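Side-chain contacts in putative extracellular solute-binding protein (PDB 4P56), which binds mandelate, probably as the periplasmic receptor that hands its solute to a TRAP-type transporter in the membrane: residues G59-R64 against K252-T257; G137-G142 against T257-S262; A151-K156 against L167-G172; S186-P191 against T201-G206; A313-A318 against D324-L329. All coordinates share one frame; numbering follows the deposited sequence.

Interaction 1: residues G59-R64 against K252-T257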
# COMPACT_ATOMS: atom_id res chain seq x y z
N GLY A 59 20.78 -5.58 20.99
CA GLY A 59 19.82 -6.53 21.54
C GLY A 59 18.86 -5.93 22.53
O GLY A 59 17.97 -6.60 23.02
N ARG A 60 18.99 -4.64 22.81
CA ARG A 60 18.12 -4.05 23.83
C ARG A 60 16.68 -3.90 23.36
O ARG A 60 15.74 -3.82 24.18
CB ARG A 60 18.66 -2.69 24.25
CG ARG A 60 19.85 -2.79 25.15
CD ARG A 60 20.24 -1.43 25.66
NE ARG A 60 20.41 -0.49 24.57
CZ ARG A 60 21.56 -0.25 23.94
NH1 ARG A 60 22.67 -0.88 24.30
NH2 ARG A 60 21.60 0.63 22.95
N VAL A 61 16.50 -3.84 22.04
CA VAL A 61 15.17 -3.78 21.42
C VAL A 61 15.08 -4.83 20.34
O VAL A 61 15.89 -4.86 19.42
CB VAL A 61 14.87 -2.38 20.79
CG1 VAL A 61 13.44 -2.30 20.23
CG2 VAL A 61 15.07 -1.28 21.84
N THR A 62 14.11 -5.73 20.46
CA THR A 62 13.87 -6.71 19.41
C THR A 62 12.39 -6.74 19.05
O THR A 62 11.53 -6.25 19.83
CB THR A 62 14.31 -8.09 19.88
OG1 THR A 62 13.56 -8.43 21.04
CG2 THR A 62 15.80 -8.05 20.24
N LEU A 63 12.10 -7.27 17.87
CA LEU A 63 10.73 -7.44 17.37
C LEU A 63 10.43 -8.93 17.37
O LEU A 63 11.20 -9.72 16.82
CB LEU A 63 10.60 -7.00 15.92
CG LEU A 63 10.72 -5.57 15.47
CD1 LEU A 63 10.39 -5.58 13.98
CD2 LEU A 63 9.78 -4.69 16.27
N ARG A 64 9.32 -9.32 17.98
CA ARG A 64 8.93 -10.74 17.98
C ARG A 64 7.67 -10.87 17.15
O ARG A 64 6.64 -10.29 17.51
CB ARG A 64 8.72 -11.25 19.41
CG ARG A 64 8.04 -12.63 19.53
CD ARG A 64 8.36 -13.33 20.86
NE ARG A 64 8.11 -12.51 22.04
CZ ARG A 64 6.92 -12.37 22.64
NH1 ARG A 64 5.85 -13.02 22.19
NH2 ARG A 64 6.81 -11.60 23.72
N LYS A 252 16.01 6.84 25.75
CA LYS A 252 16.06 7.92 24.79
C LYS A 252 16.95 7.58 23.60
O LYS A 252 16.59 7.90 22.46
CB LYS A 252 16.55 9.22 25.42
CG LYS A 252 16.76 10.35 24.40
CD LYS A 252 15.45 10.75 23.74
CE LYS A 252 15.60 12.05 22.96
NZ LYS A 252 14.52 12.23 21.94
N GLN A 253 18.11 6.97 23.85
CA GLN A 253 19.03 6.66 22.77
C GLN A 253 18.38 5.67 21.81
O GLN A 253 18.53 5.77 20.61
CB GLN A 253 20.34 6.06 23.31
CG GLN A 253 21.28 5.52 22.25
CD GLN A 253 22.48 4.74 22.83
OE1 GLN A 253 22.43 4.24 23.95
NE2 GLN A 253 23.53 4.63 22.04
N ASP A 254 17.65 4.71 22.36
CA ASP A 254 17.07 3.65 21.56
C ASP A 254 15.80 4.14 20.84
O ASP A 254 15.51 3.72 19.71
CB ASP A 254 16.81 2.40 22.41
CG ASP A 254 18.10 1.61 22.71
OD1 ASP A 254 19.14 1.84 22.07
OD2 ASP A 254 18.06 0.70 23.55
N GLN A 255 15.08 5.07 21.46
CA GLN A 255 13.99 5.75 20.78
C GLN A 255 14.53 6.46 19.54
O GLN A 255 14.00 6.31 18.45
CB GLN A 255 13.31 6.75 21.71
CG GLN A 255 12.49 6.12 22.83
CD GLN A 255 11.96 7.17 23.81
OE1 GLN A 255 12.09 8.36 23.57
NE2 GLN A 255 11.35 6.73 24.90
N ASP A 256 15.62 7.20 19.71
CA ASP A 256 16.25 7.93 18.60
C ASP A 256 16.69 6.97 17.50
O ASP A 256 16.49 7.23 16.31
CB ASP A 256 17.46 8.72 19.08
CG ASP A 256 17.08 9.96 19.84
OD1 ASP A 256 15.89 10.34 19.85
OD2 ASP A 256 18.01 10.57 20.42
N THR A 257 17.28 5.85 17.91
CA THR A 257 17.70 4.82 16.96
C THR A 257 16.52 4.23 16.19
O THR A 257 16.56 4.14 14.96
CB THR A 257 18.51 3.69 17.68
OG1 THR A 257 19.71 4.25 18.16
CG2 THR A 257 18.83 2.54 16.72
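Gln253 and Asp254, in the first turn of helix 252-260, face Arg60 and Val61 just ahead of strand 62-65. That strand pairs with strand 28-31 in a two-stranded parallel sheet. The contact joins this sheet to a helix from much later in the chain. Gln253 comes first and does little. Its extended side chain brings OE1 to 3.8 Å from Arg60 NH2, obliquely to the guanidinium. Asp254 does the main work. Its carboxylate and the Arg60 guanidinium form a side-on, two-bond salt bridge, with the two planes only 6° apart. Both carboxylate oxygens use their syn lone pairs. Arg60 NE donates to OD2 of Asp254 at 2.8 Å, and the bond is nearly straight at 171°. The bend of the arginine at chi3 (-53°) turns this side of the group to the acid. Two bonds in one plane should fix the rotation of both groups. The backbone N of Asp254 is bound by Ser251 OG, just before the segment. Val61 runs past Asp254 in the opposite direction, with CG2 4.0 Å from Asp254 OD2. The second bond of the salt bridge runs from Arg60 NH2 to Asp254 OD1, at 2.9 Å.

Interaction 2: residues G137-G142 against T257-S262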
# COMPACT_ATOMS: atom_id res chain seq x y z
N GLY A 137 -3.41 8.47 18.28
CA GLY A 137 -3.46 7.45 19.32
C GLY A 137 -2.36 6.40 19.25
O GLY A 137 -2.23 5.59 20.16
N VAL A 138 -1.57 6.42 18.18
CA VAL A 138 -0.39 5.55 18.07
C VAL A 138 0.79 6.40 17.58
O VAL A 138 0.61 7.56 17.14
CB VAL A 138 -0.59 4.38 17.07
CG1 VAL A 138 -1.81 3.51 17.48
CG2 VAL A 138 -0.78 4.91 15.65
N ARG A 139 2.01 5.87 17.67
CA ARG A 139 3.14 6.58 17.07
C ARG A 139 3.33 6.10 15.67
O ARG A 139 3.41 4.90 15.42
CB ARG A 139 4.43 6.42 17.86
CG ARG A 139 5.63 6.96 17.09
CD ARG A 139 6.94 6.80 17.85
NE ARG A 139 7.08 7.86 18.85
CZ ARG A 139 7.67 9.03 18.65
NH1 ARG A 139 8.24 9.33 17.48
NH2 ARG A 139 7.71 9.91 19.64
N LEU A 140 3.34 7.03 14.72
CA LEU A 140 3.58 6.70 13.32
C LEU A 140 5.08 6.64 13.09
O LEU A 140 5.78 7.63 13.23
CB LEU A 140 2.96 7.76 12.41
CG LEU A 140 3.17 7.60 10.90
CD1 LEU A 140 2.59 6.30 10.37
CD2 LEU A 140 2.60 8.81 10.14
N LEU A 141 5.58 5.47 12.73
CA LEU A 141 7.02 5.32 12.47
C LEU A 141 7.34 5.63 11.00
O LEU A 141 8.35 6.26 10.70
CB LEU A 141 7.49 3.92 12.84
CG LEU A 141 7.49 3.58 14.32
CD1 LEU A 141 7.87 2.11 14.52
CD2 LEU A 141 8.46 4.50 15.16
N GLY A 142 6.49 5.21 10.08
CA GLY A 142 6.79 5.39 8.67
C GLY A 142 5.65 4.94 7.78
O GLY A 142 4.70 4.34 8.26
N THR A 257 17.28 5.85 17.91
CA THR A 257 17.70 4.82 16.96
C THR A 257 16.52 4.23 16.19
O THR A 257 16.56 4.14 14.96
CB THR A 257 18.51 3.69 17.68
OG1 THR A 257 19.71 4.25 18.16
CG2 THR A 257 18.83 2.54 16.72
N LEU A 258 15.45 3.86 16.89
CA LEU A 258 14.30 3.29 16.23
C LEU A 258 13.74 4.29 15.21
O LEU A 258 13.40 3.94 14.08
CB LEU A 258 13.22 2.89 17.23
CG LEU A 258 11.94 2.32 16.60
CD1 LEU A 258 12.24 1.14 15.72
CD2 LEU A 258 10.93 1.95 17.67
N VAL A 259 13.64 5.55 15.62
CA VAL A 259 13.20 6.59 14.70
C VAL A 259 14.13 6.74 13.49
O VAL A 259 13.67 6.89 12.36
CB VAL A 259 13.00 7.92 15.44
CG1 VAL A 259 12.65 9.06 14.47
CG2 VAL A 259 11.90 7.75 16.46
N ARG A 260 15.44 6.69 13.71
CA ARG A 260 16.41 6.81 12.61
C ARG A 260 16.29 5.65 11.61
O ARG A 260 16.54 5.81 10.41
CB ARG A 260 17.79 6.88 13.22
CG ARG A 260 18.96 6.95 12.29
CD ARG A 260 20.21 7.34 13.11
NE ARG A 260 20.67 6.27 14.00
CZ ARG A 260 20.70 6.33 15.34
NH1 ARG A 260 20.30 7.40 16.01
NH2 ARG A 260 21.15 5.28 16.02
N LEU A 261 15.91 4.49 12.12
CA LEU A 261 15.72 3.30 11.30
C LEU A 261 14.31 3.26 10.71
O LEU A 261 13.96 2.36 9.96
CB LEU A 261 15.97 2.04 12.13
CG LEU A 261 17.44 1.81 12.49
CD1 LEU A 261 17.60 0.63 13.44
CD2 LEU A 261 18.30 1.61 11.20
N SER A 262 13.50 4.26 11.04
CA SER A 262 12.13 4.30 10.52
C SER A 262 12.04 5.36 9.42
O SER A 262 13.02 5.61 8.72
CB SER A 262 11.14 4.56 11.66
OG SER A 262 11.16 3.47 12.60
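Leu141 packs against Ser262, just past the end of helix 252-260. Leu141 and Gly142 together form a classic beta bulge opposite Val240, on an outer strand of the three-stranded antiparallel sheet. CB of Leu141 comes first along the side chain, and it lies 3.7 Å from Ser262 OG. CG follows at 4.1 Å from the same Ser262 OG. Both methyls of Leu141 then lie about as far from Ser262 OG, CD1 at 4.0 Å and CD2 at 3.9 Å, so the serine is met by almost the whole length of the leucine. At the tip, CD2 of Leu141 also reaches CD2 of Leu258, 4.3 Å away, in a loose apolar contact. Leu258 itself sits on helix 40-56 through Ile53. The hydroxyl of Ser262 is buried beside these carbons, and its polar need is met within its own segment. Its OG stands beside the backbone N (chi1 -64°), which turns it back to the helix end. There Ser262 OG donates to the carbonyl O of Leu258 at 2.7 Å, from above the carbonyl plane. The backbones also come together here, since Leu141 is hydrogen-bonded to Gly263, the residue after the segment. Arg139 reaches Val259 of the helix, and its guanidinium makes a cation-pi contact with Phe247. NH1 of Arg139 lies 4.1 Å from CG2 of Val259, which is oblique to the guanidinium.

Interaction 3: residues A151-K156 against L167-G172. With RMN ((R)-mandelic acid), chain D.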
# COMPACT_ATOMS: atom_id res chain seq x y z
N ALA A 151 -4.85 -4.16 -13.30
CA ALA A 151 -6.19 -4.68 -13.36
C ALA A 151 -6.18 -6.15 -13.78
O ALA A 151 -6.00 -6.46 -14.97
CB ALA A 151 -7.07 -3.85 -14.32
N PHE A 152 -6.40 -7.04 -12.82
CA PHE A 152 -6.45 -8.48 -13.10
C PHE A 152 -7.89 -8.98 -13.17
O PHE A 152 -8.74 -8.64 -12.32
CB PHE A 152 -5.78 -9.27 -11.98
CG PHE A 152 -4.30 -9.06 -11.86
CD1 PHE A 152 -3.43 -9.61 -12.79
CD2 PHE A 152 -3.78 -8.37 -10.77
CE1 PHE A 152 -2.07 -9.45 -12.66
CE2 PHE A 152 -2.39 -8.21 -10.64
CZ PHE A 152 -1.54 -8.76 -11.57
N THR A 153 -8.17 -9.83 -14.17
CA THR A 153 -9.49 -10.44 -14.26
C THR A 153 -9.41 -11.92 -14.60
O THR A 153 -8.45 -12.40 -15.21
CB THR A 153 -10.34 -9.80 -15.32
OG1 THR A 153 -9.60 -9.81 -16.54
CG2 THR A 153 -10.69 -8.39 -14.93
N THR A 154 -10.45 -12.63 -14.22
CA THR A 154 -10.48 -14.08 -14.34
C THR A 154 -10.71 -14.46 -15.80
O THR A 154 -9.96 -15.27 -16.33
CB THR A 154 -11.56 -14.66 -13.44
OG1 THR A 154 -11.24 -14.35 -12.08
CG2 THR A 154 -11.70 -16.18 -13.65
N SER A 155 -11.69 -13.86 -16.46
CA SER A 155 -12.05 -14.29 -17.81
C SER A 155 -12.36 -13.16 -18.78
O SER A 155 -12.61 -13.39 -19.97
CB SER A 155 -13.27 -15.21 -17.71
OG SER A 155 -14.39 -14.48 -17.24
N LYS A 156 -12.36 -11.92 -18.30
CA LYS A 156 -12.78 -10.80 -19.13
C LYS A 156 -11.63 -9.85 -19.37
O LYS A 156 -11.17 -9.20 -18.45
CB LYS A 156 -13.93 -10.06 -18.44
CG LYS A 156 -15.18 -10.90 -18.30
CD LYS A 156 -16.31 -10.12 -17.61
CE LYS A 156 -17.64 -10.88 -17.70
NZ LYS A 156 -17.62 -12.18 -16.94
N LEU A 167 -17.91 -5.21 -13.90
CA LEU A 167 -17.01 -6.17 -13.27
C LEU A 167 -17.00 -5.98 -11.76
O LEU A 167 -16.83 -4.86 -11.26
CB LEU A 167 -15.59 -6.04 -13.76
CG LEU A 167 -15.34 -6.17 -15.26
CD1 LEU A 167 -13.84 -6.05 -15.53
CD2 LEU A 167 -15.89 -7.50 -15.76
N LYS A 168 -17.12 -7.09 -11.05
CA LYS A 168 -17.01 -7.10 -9.61
C LYS A 168 -15.54 -7.29 -9.27
O LYS A 168 -14.95 -8.36 -9.50
CB LYS A 168 -17.89 -8.20 -9.01
CG LYS A 168 -19.35 -8.06 -9.36
CD LYS A 168 -20.20 -9.12 -8.67
CE LYS A 168 -21.67 -9.05 -9.10
NZ LYS A 168 -21.81 -9.31 -10.56
N ILE A 169 -14.94 -6.22 -8.76
CA ILE A 169 -13.50 -6.18 -8.56
C ILE A 169 -13.14 -6.06 -7.09
O ILE A 169 -13.51 -5.09 -6.42
CB ILE A 169 -12.88 -4.97 -9.27
CG1 ILE A 169 -13.15 -5.01 -10.79
CG2 ILE A 169 -11.38 -4.95 -9.04
CD1 ILE A 169 -12.55 -6.25 -11.49
N ARG A 170 -12.41 -7.05 -6.59
CA ARG A 170 -11.90 -6.98 -5.23
C ARG A 170 -10.89 -5.84 -5.16
O ARG A 170 -9.86 -5.85 -5.84
CB ARG A 170 -11.20 -8.30 -4.88
CG ARG A 170 -11.01 -8.58 -3.39
CD ARG A 170 -10.13 -7.59 -2.61
NE ARG A 170 -8.94 -7.13 -3.30
CZ ARG A 170 -7.93 -6.46 -2.73
NH1 ARG A 170 -7.89 -6.23 -1.42
NH2 ARG A 170 -6.92 -6.05 -3.48
N VAL A 171 -11.17 -4.85 -4.32
CA VAL A 171 -10.23 -3.79 -4.04
C VAL A 171 -9.96 -3.67 -2.54
O VAL A 171 -10.78 -4.06 -1.73
CB VAL A 171 -10.77 -2.44 -4.57
CG1 VAL A 171 -10.97 -2.51 -6.08
CG2 VAL A 171 -12.10 -2.11 -3.90
N GLY A 172 -8.81 -3.12 -2.16
CA GLY A 172 -8.54 -2.90 -0.76
C GLY A 172 -9.51 -1.90 -0.13
O GLY A 172 -9.98 -2.06 1.00
C1 RMN D . -2.63 -4.80 -0.36
C2 RMN D . -2.26 -5.36 0.85
C3 RMN D . -1.29 -6.35 0.90
C4 RMN D . -0.72 -6.82 -0.27
C5 RMN D . -1.10 -6.27 -1.49
C6 RMN D . -2.05 -5.26 -1.52
C7 RMN D . -3.70 -3.73 -0.41
C10 RMN D . -4.96 -4.34 -0.95
O8 RMN D . -3.38 -2.70 -1.26
O11 RMN D . -5.21 -4.36 -2.20
O12 RMN D . -5.76 -4.90 -0.15
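The mandelate pocket is reached by strand 168-171, which carries Arg170 to the ligand at one end and starts beside Leu167, a neighbour of Thr153 and Lys156, at the other. CG2 of Thr153 meets CD1 of Leu167 at 4.0 Å, the two side chains crossing at about a right angle. The second methyl of Leu167, CD2, lies against the aliphatic part of Lys156. The Lys156 CD to Leu167 CD2 distance of 3.2 Å is shorter than normal carbon contact, so the exact placing of the exposed lysine is doubtful. CD1 of Ile169 approaches Thr153 CG2 more loosely. Strands 149-153 and 168-171 belong to the six-stranded mixed sheet but are not neighbours in it. Strand 206-210 lies between them, and its Phe208 packs on Ile169. Arg170 bends at chi2 (-62°) and chi3, and presents the edge of its guanidinium to the mandelate carboxylate. NH1 donates to O12 of the ligand at 2.8 Å and NH2 to O11 at 2.7 Å, both bonds nearly straight. One face of the guanidinium is overlain near its rim by Gly172 N, and Phe209 makes a cation-pi contact. Lys190 O takes a further bond from NH1. Such an arginine-carboxylate pair is a hallmark of TRAP solute-binding proteins. Tyr94 and Asp236 also bond the ligand.

Interaction 4: residues S186-P191 against T201-G206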
# COMPACT_ATOMS: atom_id res chain seq x y z
N SER A 186 -17.67 -2.51 -10.18
CA SER A 186 -18.36 -2.58 -8.88
C SER A 186 -17.35 -3.03 -7.85
O SER A 186 -17.02 -4.20 -7.77
CB SER A 186 -19.54 -3.56 -8.91
OG SER A 186 -20.35 -3.32 -10.03
N PRO A 187 -16.83 -2.07 -7.09
CA PRO A 187 -15.80 -2.50 -6.15
C PRO A 187 -16.36 -3.37 -5.05
O PRO A 187 -17.45 -3.14 -4.54
CB PRO A 187 -15.24 -1.18 -5.58
CG PRO A 187 -16.18 -0.12 -5.95
CD PRO A 187 -17.05 -0.62 -7.09
N ILE A 188 -15.59 -4.41 -4.74
CA ILE A 188 -15.78 -5.21 -3.55
C ILE A 188 -14.61 -4.93 -2.61
O ILE A 188 -13.51 -5.49 -2.77
CB ILE A 188 -15.83 -6.71 -3.87
CG1 ILE A 188 -16.98 -7.01 -4.84
CG2 ILE A 188 -15.96 -7.52 -2.59
CD1 ILE A 188 -16.98 -8.49 -5.28
N ALA A 189 -14.83 -4.03 -1.64
CA ALA A 189 -13.76 -3.63 -0.70
C ALA A 189 -13.62 -4.64 0.41
O ALA A 189 -14.45 -4.68 1.32
CB ALA A 189 -14.03 -2.21 -0.14
N LYS A 190 -12.56 -5.44 0.33
CA LYS A 190 -12.22 -6.42 1.36
C LYS A 190 -10.69 -6.51 1.46
O LYS A 190 -9.98 -6.24 0.48
CB LYS A 190 -12.81 -7.80 1.04
CG LYS A 190 -14.33 -7.85 0.95
CD LYS A 190 -14.97 -7.68 2.31
CE LYS A 190 -16.44 -8.02 2.31
NZ LYS A 190 -17.10 -7.43 3.50
N PRO A 191 -10.18 -6.90 2.63
CA PRO A 191 -8.73 -6.98 2.80
C PRO A 191 -8.11 -8.01 1.86
O PRO A 191 -8.78 -8.95 1.47
CB PRO A 191 -8.56 -7.44 4.25
CG PRO A 191 -9.82 -7.09 4.91
CD PRO A 191 -10.90 -7.14 3.89
N THR A 201 -14.18 -18.67 -5.93
CA THR A 201 -15.60 -19.04 -5.87
C THR A 201 -16.43 -18.34 -6.94
O THR A 201 -17.61 -18.69 -7.16
CB THR A 201 -16.23 -18.72 -4.51
OG1 THR A 201 -16.15 -17.31 -4.25
CG2 THR A 201 -15.54 -19.48 -3.39
N GLY A 202 -15.81 -17.38 -7.63
CA GLY A 202 -16.48 -16.63 -8.67
C GLY A 202 -17.37 -15.49 -8.19
O GLY A 202 -18.17 -15.00 -8.98
N VAL A 203 -17.23 -15.07 -6.94
CA VAL A 203 -17.94 -13.90 -6.44
C VAL A 203 -17.40 -12.66 -7.11
O VAL A 203 -18.17 -11.83 -7.60
CB VAL A 203 -17.80 -13.74 -4.92
CG1 VAL A 203 -18.40 -12.41 -4.45
CG2 VAL A 203 -18.45 -14.94 -4.19
N ALA A 204 -16.07 -12.55 -7.16
CA ALA A 204 -15.40 -11.46 -7.85
C ALA A 204 -14.97 -11.87 -9.25
O ALA A 204 -14.62 -13.04 -9.46
CB ALA A 204 -14.21 -11.02 -7.06
N ASP A 205 -15.04 -10.92 -10.20
CA ASP A 205 -14.60 -11.11 -11.58
C ASP A 205 -13.14 -10.79 -11.75
O ASP A 205 -12.54 -11.06 -12.80
CB ASP A 205 -15.35 -10.14 -12.51
CG ASP A 205 -16.81 -10.42 -12.56
OD1 ASP A 205 -17.18 -11.57 -12.90
OD2 ASP A 205 -17.59 -9.50 -12.25
N GLY A 206 -12.57 -10.16 -10.73
CA GLY A 206 -11.24 -9.61 -10.87
C GLY A 206 -10.77 -8.95 -9.60
O GLY A 206 -11.43 -9.00 -8.55
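Ile188 reaches across to Val203 and Ala204 with a single methyl group, CD1. This methyl lies 4.2 Å from CB of Ala204 and 4.3 Å from CG1 of Val203. It is also 4.2 Å from the carbonyl O of Val203. Three atoms thus lie at nearly equal range from one methyl. The side-chain contacts are apolar and loose. The isoleucine gets there by an extended branch. CG1 stands opposite the carbonyl carbon (chi1 -60°), and chi2 (175°) carries CD1 straight on from it. CG2 takes the other course, opposite the backbone N, and does not join in. Ile188 belongs to strand 186-189, an outermost strand of the six-stranded mixed sheet. From here the chain runs through helix 195-200 and returns as strand 206-210, parallel to its start, with strand 168-171 in between. The segments thus begin and end a beta-alpha-beta crossover. The helix closes in a Schellman motif, in which Gly202 has positive phi (80°), and Val203 and Ala204 follow directly. Ala204 is buried against Leu198 and Leu199 of that helix, while Val203 is exposed and packs on Leu198. Lys168 of the intervening strand touches Ile188 with its side chain. Asp205, next after Ala204, accepts a bond from the backbone N of Lys168 through OD2.

Interaction 5: residues A313-A318 against D324-L329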
# COMPACT_ATOMS: atom_id res chain seq x y z
N ALA A 313 -10.50 16.70 -5.15
CA ALA A 313 -11.01 16.10 -3.94
C ALA A 313 -9.94 16.08 -2.86
O ALA A 313 -10.21 16.41 -1.70
CB ALA A 313 -11.51 14.66 -4.20
N TRP A 314 -8.72 15.68 -3.21
CA TRP A 314 -7.66 15.64 -2.23
C TRP A 314 -7.27 17.06 -1.77
O TRP A 314 -7.10 17.30 -0.58
CB TRP A 314 -6.43 14.89 -2.78
CG TRP A 314 -5.38 14.83 -1.79
CD1 TRP A 314 -5.23 13.89 -0.79
CD2 TRP A 314 -4.30 15.76 -1.64
NE1 TRP A 314 -4.16 14.22 -0.02
CE2 TRP A 314 -3.56 15.35 -0.52
CE3 TRP A 314 -3.88 16.89 -2.33
CZ2 TRP A 314 -2.43 16.03 -0.09
CZ3 TRP A 314 -2.77 17.57 -1.90
CH2 TRP A 314 -2.05 17.13 -0.78
N LEU A 315 -7.12 17.98 -2.72
CA LEU A 315 -6.86 19.37 -2.33
C LEU A 315 -7.91 19.87 -1.33
O LEU A 315 -7.58 20.53 -0.33
CB LEU A 315 -6.82 20.26 -3.58
CG LEU A 315 -5.55 20.04 -4.42
CD1 LEU A 315 -5.71 20.74 -5.77
CD2 LEU A 315 -4.29 20.55 -3.72
N ASP A 316 -9.18 19.56 -1.58
CA ASP A 316 -10.24 20.07 -0.70
C ASP A 316 -10.08 19.49 0.72
O ASP A 316 -10.33 20.19 1.71
CB ASP A 316 -11.63 19.70 -1.22
CG ASP A 316 -12.03 20.47 -2.48
OD1 ASP A 316 -11.42 21.52 -2.81
OD2 ASP A 316 -12.98 20.00 -3.15
N ALA A 317 -9.68 18.23 0.80
CA ALA A 317 -9.47 17.54 2.09
C ALA A 317 -8.25 18.11 2.79
O ALA A 317 -8.23 18.29 4.02
CB ALA A 317 -9.31 16.01 1.88
N ALA A 318 -7.22 18.43 2.01
CA ALA A 318 -5.99 19.02 2.56
C ALA A 318 -6.31 20.37 3.18
O ALA A 318 -5.85 20.70 4.29
CB ALA A 318 -4.94 19.21 1.45
N ASP A 324 -0.91 22.59 3.73
CA ASP A 324 -0.60 23.19 2.42
C ASP A 324 -0.67 22.16 1.28
O ASP A 324 0.32 21.52 0.91
CB ASP A 324 0.78 23.85 2.44
CG ASP A 324 1.01 24.75 1.22
OD1 ASP A 324 0.28 24.62 0.20
OD2 ASP A 324 1.94 25.57 1.27
N GLY A 325 -1.86 22.03 0.73
CA GLY A 325 -2.17 21.00 -0.25
C GLY A 325 -1.29 21.16 -1.48
O GLY A 325 -0.63 20.21 -1.87
N PRO A 326 -1.31 22.35 -2.10
CA PRO A 326 -0.54 22.56 -3.33
C PRO A 326 0.95 22.34 -3.12
O PRO A 326 1.56 21.78 -4.01
CB PRO A 326 -0.87 24.02 -3.71
CG PRO A 326 -2.30 24.15 -3.26
CD PRO A 326 -2.36 23.38 -1.94
N ALA A 327 1.48 22.68 -1.94
CA ALA A 327 2.90 22.46 -1.64
C ALA A 327 3.23 20.99 -1.50
O ALA A 327 4.22 20.52 -2.08
CB ALA A 327 3.29 23.15 -0.39
N ALA A 328 2.41 20.27 -0.74
CA ALA A 328 2.62 18.85 -0.55
C ALA A 328 2.55 18.10 -1.89
O ALA A 328 3.39 17.25 -2.21
CB ALA A 328 1.62 18.30 0.48
N LEU A 329 1.56 18.46 -2.70
CA LEU A 329 1.35 17.78 -3.97
C LEU A 329 2.51 18.05 -4.93
O LEU A 329 3.06 17.13 -5.55
CB LEU A 329 0.02 18.26 -4.55
CG LEU A 329 -0.46 17.57 -5.81
CD1 LEU A 329 -0.62 16.08 -5.61
CD2 LEU A 329 -1.79 18.20 -6.21
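Trp314 pushes the edge of its six-membered ring toward Gly325 and Ala328, at the start of helix 325-340. Gly325 has no side chain, and the shallow hollow over its backbone takes bumps from three residues of helix 310-320. The indole comes in edge-on, with CZ3 3.4 Å from the carbonyl O of Gly325, which lies in the ring plane. With CG anti to the backbone N (chi1 -179°), the indole extends to the second helix. Ala318 is the second bump, its CB 3.7 Å from Gly325 CA, and the same methyl lies over one face of the indole near the rim. The third is Leu315, whose CD2 rests 3.8 Å from Gly325 C and touches CD of Pro326. Ala328 CB sits at the indole edge, 4.1 Å from CH2 of Trp314. Leu329 adds its CB, 3.9 Å from Trp314 CZ3 and oblique to the ring. The two helices are consecutive and joined by a short turn, their segment axes 9.7 Å apart at an angle of 123°. Asp324 is the N-cap of the second helix, its OD1 accepting from Ala327 N. The side-chain contacts between the helices are apolar. Gly325 O, which meets the indole edge, already accepts from Leu329 N in its own helix, and Trp314 NE1 donates to Leu101 O. Close fit and hydrophobic burial therefore probably hold the joint together.

In the fold
From the N terminus, segment 59-64 meets helix 252-260 much later in the chain, and interaction 1 closes the longest loop. Segment 137-142 opens interaction 2 inside that loop and closes it on 257-262, further along the same helix, so the two contacts cross and share Thr257. They tie the 28-31/62-65 sheet and the three-stranded sheet to one helix. Interactions 3 and 4 close short loops in series, and both nest inside the loops of 1 and 2. They lie on the other side of the chain's centre, in the mixed sheet, with centres 7 Å apart. Interaction 5 follows all of them and joins consecutive helices near the C terminus.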